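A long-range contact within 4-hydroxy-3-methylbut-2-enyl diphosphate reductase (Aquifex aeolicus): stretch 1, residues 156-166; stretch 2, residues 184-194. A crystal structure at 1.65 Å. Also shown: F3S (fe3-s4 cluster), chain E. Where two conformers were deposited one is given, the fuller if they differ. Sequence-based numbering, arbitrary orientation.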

# COMPACT_ATOMS: atom_id res chain seq x y z
N HIS B 156 -12.27 -0.34 -9.85
CA HIS B 156 -13.11 -0.85 -8.78
C HIS B 156 -12.95 -0.01 -7.52
O HIS B 156 -11.88 0.56 -7.29
CB HIS B 156 -12.75 -2.31 -8.48
CG HIS B 156 -13.11 -3.23 -9.61
ND1 HIS B 156 -12.29 -3.43 -10.70
CD2 HIS B 156 -14.24 -3.93 -9.85
CE1 HIS B 156 -12.89 -4.22 -11.57
NE2 HIS B 156 -14.07 -4.56 -11.06
N GLU B 157 -13.96 -0.01 -6.67
CA GLU B 157 -13.90 0.81 -5.46
C GLU B 157 -13.26 0.06 -4.31
O GLU B 157 -12.72 0.68 -3.41
CB GLU B 157 -15.28 1.29 -5.07
CG GLU B 157 -15.85 2.22 -6.13
CD GLU B 157 -17.14 2.88 -5.70
OE1 GLU B 157 -17.84 2.32 -4.83
OE2 GLU B 157 -17.45 3.97 -6.26
N ARG B 158 -13.39 -1.27 -4.33
CA ARG B 158 -12.83 -2.12 -3.26
C ARG B 158 -11.93 -3.18 -3.86
O ARG B 158 -12.38 -4.06 -4.62
CB ARG B 158 -13.91 -2.74 -2.41
CG ARG B 158 -14.93 -1.69 -1.90
CD ARG B 158 -16.08 -2.36 -1.17
NE ARG B 158 -15.67 -2.89 0.13
CZ ARG B 158 -15.79 -4.17 0.48
NH1 ARG B 158 -16.29 -5.04 -0.37
NH2 ARG B 158 -15.43 -4.57 1.69
N VAL B 159 -10.64 -3.08 -3.53
CA VAL B 159 -9.64 -3.97 -4.09
C VAL B 159 -8.96 -4.75 -2.97
O VAL B 159 -8.53 -4.17 -1.98
CB VAL B 159 -8.57 -3.25 -4.97
CG1 VAL B 159 -7.47 -4.22 -5.41
CG2 VAL B 159 -9.22 -2.57 -6.17
N GLY B 160 -8.94 -6.09 -3.12
CA GLY B 160 -8.17 -6.96 -2.21
C GLY B 160 -6.89 -7.43 -2.84
O GLY B 160 -6.88 -7.97 -3.96
N ILE B 161 -5.78 -7.36 -2.07
CA ILE B 161 -4.49 -7.62 -2.63
C ILE B 161 -3.81 -8.77 -1.91
O ILE B 161 -3.71 -8.74 -0.67
CB ILE B 161 -3.60 -6.35 -2.62
CG1 ILE B 161 -4.34 -5.23 -3.34
CG2 ILE B 161 -2.21 -6.58 -3.27
CD1 ILE B 161 -3.67 -3.87 -3.23
N VAL B 162 -3.38 -9.75 -2.70
CA VAL B 162 -2.56 -10.86 -2.17
C VAL B 162 -1.26 -10.99 -3.00
O VAL B 162 -1.06 -10.27 -4.00
CB VAL B 162 -3.33 -12.20 -2.13
CG1 VAL B 162 -4.51 -12.07 -1.17
CG2 VAL B 162 -3.73 -12.64 -3.51
N ALA B 163 -0.35 -11.87 -2.55
CA ALA B 163 0.94 -12.03 -3.22
C ALA B 163 1.22 -13.49 -3.54
O ALA B 163 0.84 -14.41 -2.80
CB ALA B 163 2.08 -11.49 -2.35
N GLN B 164 1.86 -13.69 -4.68
CA GLN B 164 2.54 -14.95 -4.93
C GLN B 164 3.54 -15.13 -3.77
O GLN B 164 4.14 -14.17 -3.30
CB GLN B 164 3.25 -14.87 -6.27
CG GLN B 164 3.90 -16.18 -6.73
CD GLN B 164 4.77 -15.98 -7.95
OE1 GLN B 164 4.81 -14.89 -8.52
NE2 GLN B 164 5.47 -17.04 -8.38
N THR B 165 3.65 -16.35 -3.24
CA THR B 165 4.47 -16.59 -2.02
C THR B 165 5.92 -16.09 -2.14
O THR B 165 6.51 -15.63 -1.15
CB THR B 165 4.49 -18.07 -1.60
OG1 THR B 165 5.06 -18.90 -2.64
CG2 THR B 165 3.04 -18.57 -1.21
N THR B 166 6.47 -16.19 -3.35
CA THR B 166 7.85 -15.77 -3.64
C THR B 166 7.96 -14.35 -4.19
O THR B 166 9.04 -13.94 -4.63
CB THR B 166 8.50 -16.74 -4.64
OG1 THR B 166 7.66 -16.83 -5.79
CG2 THR B 166 8.62 -18.10 -4.00
N LYS B 184 -11.04 3.48 -3.23
CA LYS B 184 -11.62 3.92 -1.97
C LYS B 184 -11.20 3.06 -0.79
O LYS B 184 -10.98 3.58 0.29
CB LYS B 184 -13.13 3.92 -2.02
CG LYS B 184 -13.82 4.35 -0.72
CD LYS B 184 -15.32 4.03 -0.78
CE LYS B 184 -16.08 4.74 0.34
NZ LYS B 184 -17.38 5.32 -0.19
N GLU B 185 -11.13 1.76 -1.02
CA GLU B 185 -10.90 0.81 0.04
C GLU B 185 -10.03 -0.34 -0.44
O GLU B 185 -10.32 -0.97 -1.45
CB GLU B 185 -12.24 0.30 0.57
CG GLU B 185 -12.10 -0.82 1.50
CD GLU B 185 -13.42 -1.27 2.08
OE1 GLU B 185 -14.31 -0.42 2.31
OE2 GLU B 185 -13.54 -2.49 2.32
N VAL B 186 -8.94 -0.57 0.28
CA VAL B 186 -8.03 -1.62 -0.13
C VAL B 186 -7.85 -2.55 1.06
O VAL B 186 -7.63 -2.09 2.17
CB VAL B 186 -6.64 -1.06 -0.54
CG1 VAL B 186 -5.65 -2.23 -0.74
CG2 VAL B 186 -6.76 -0.26 -1.81
N LYS B 187 -7.93 -3.86 0.83
CA LYS B 187 -7.57 -4.81 1.87
C LYS B 187 -6.40 -5.66 1.41
O LYS B 187 -6.42 -6.20 0.31
CB LYS B 187 -8.75 -5.71 2.27
CG LYS B 187 -8.39 -6.78 3.28
CD LYS B 187 -9.65 -7.36 3.89
CE LYS B 187 -9.39 -8.57 4.75
NZ LYS B 187 -10.65 -8.93 5.49
N VAL B 188 -5.37 -5.76 2.24
CA VAL B 188 -4.21 -6.53 1.88
C VAL B 188 -4.06 -7.69 2.82
O VAL B 188 -4.11 -7.53 4.04
CB VAL B 188 -2.91 -5.68 2.02
CG1 VAL B 188 -1.63 -6.46 1.62
CG2 VAL B 188 -3.06 -4.36 1.25
N ILE B 189 -3.95 -8.88 2.24
CA ILE B 189 -3.53 -10.02 3.04
C ILE B 189 -2.14 -10.42 2.54
O ILE B 189 -1.97 -10.94 1.42
CB ILE B 189 -4.53 -11.18 2.92
CG1 ILE B 189 -5.92 -10.71 3.38
CG2 ILE B 189 -3.97 -12.43 3.72
CD1 ILE B 189 -7.02 -11.73 3.07
N ASN B 190 -1.15 -10.14 3.38
CA ASN B 190 0.24 -10.36 2.98
C ASN B 190 0.60 -11.85 3.03
O ASN B 190 0.88 -12.39 4.10
CB ASN B 190 1.23 -9.56 3.82
CG ASN B 190 2.67 -9.67 3.31
OD1 ASN B 190 3.03 -10.62 2.59
ND2 ASN B 190 3.49 -8.74 3.69
N THR B 191 0.59 -12.47 1.86
CA THR B 191 0.86 -13.91 1.78
C THR B 191 2.31 -14.24 1.31
O THR B 191 2.59 -15.39 0.91
CB THR B 191 -0.13 -14.54 0.82
OG1 THR B 191 -0.15 -13.77 -0.38
CG2 THR B 191 -1.55 -14.61 1.42
N ILE B 192 3.20 -13.25 1.35
CA ILE B 192 4.63 -13.46 1.04
C ILE B 192 5.24 -14.38 2.08
O ILE B 192 5.14 -14.12 3.27
CB ILE B 192 5.42 -12.13 0.96
CG1 ILE B 192 4.85 -11.29 -0.19
CG2 ILE B 192 6.92 -12.38 0.80
CD1 ILE B 192 5.57 -9.92 -0.39
N CYS B 193 5.92 -15.42 1.62
CA CYS B 193 6.55 -16.37 2.53
C CYS B 193 7.92 -15.84 2.92
O CYS B 193 8.66 -15.34 2.06
CB CYS B 193 6.65 -17.74 1.83
SG CYS B 193 7.61 -18.90 2.79
N ASN B 194 8.28 -15.95 4.20
CA ASN B 194 9.58 -15.42 4.67
C ASN B 194 10.78 -16.35 4.42
O ASN B 194 11.92 -15.98 4.80
CB ASN B 194 9.53 -15.00 6.15
CG ASN B 194 9.23 -16.17 7.11
OD1 ASN B 194 9.15 -17.34 6.71
ND2 ASN B 194 9.03 -15.84 8.38
FE1 F3S E . 7.61 -20.69 1.28
FE3 F3S E . 6.09 -22.89 0.86
FE4 F3S E . 8.47 -22.72 0.28
S1 F3S E . 5.57 -20.75 0.30
S2 F3S E . 9.46 -20.82 -0.06
S3 F3S E . 7.81 -22.70 2.34
S4 F3S E . 7.15 -24.09 -0.79
O HOH W 1 9.30 -15.19 -0.64

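Parallel β-strands illustrate a general principle: the backbone sets a regular ladder, and side chains complete the fit wherever the ladder leaves room or runs out. In this reductase, residues 158-163 and 185-189 run side by side in nearly the same direction, their axes 19° apart and 4.6 Å at closest approach. Since parallel strands cannot pair each residue with one partner alone, the hydrogen bonds fan out from alternate residues of the first strand. Val159 N donates to Glu185 O (3.0 Å) while Val159 O accepts from Lys187 N (2.9 Å); two residues on, Ile161 N reaches Lys187 O (2.7 Å) and Ile161 O receives Ile189 N (2.9 Å). Glu185 N, bonded to Glu157 O at 3.1 Å, begins the series. Between these rungs, CA-H...O contacts use the remaining space, as where Gly160 CA lies 3.2 Å from Lys187 O.

The two faces of the sheet are filled differently. On the face carrying Val159, Ile161, Val186 and Val188, branched apolar side chains form a continuous relief. Ile161 is the prominent bump: its chi1 m, chi2 t conformation extends the δ-methyl back toward the preceding pair, so that Ile161 CD1 rests 3.6 Å from Val186 CG1, whereas Ile161 CB stands 4.4 Å from Val188 CG2. The isoleucine thus leans diagonally across the register. On the other face, Gly160 contributes no side chain beside Lys187, whose long, fully extended chain leads away from the first stretch. Earlier on that face, Arg158 and Glu185 bend their ends together in a salt bridge, with Arg158 NH2 2.9 Å from Glu185 OE2. The carboxylate oxygen lies at the guanidinium edge, near its plane, and also accepts a weak hydrogen bond from Arg158 NE at 3.1 Å.

Beyond Ile189 the simple register is lost, and side chains take over. Thr191 points toward the first stretch and its OG1 donates to Ala163 O at 2.7 Å, replacing a backbone rung with a hydroxyl. The small Ala163 methyl also points across, and the flank of Ile192 settles against it, with Ala163 CB 3.5 Å from Ile192 CG1. Backbone pairing then returns: Cys193 N donates to Thr165 O (2.8 Å), and a water bridges the same junction by donating to both Thr165 O and Cys193 O. Here the contact meets the cluster. Cys193 SG binds FE1 of F3S, and Thr165 CB packs 3.5 Å from F3S S1, so both stretches help shape the cluster's surroundings.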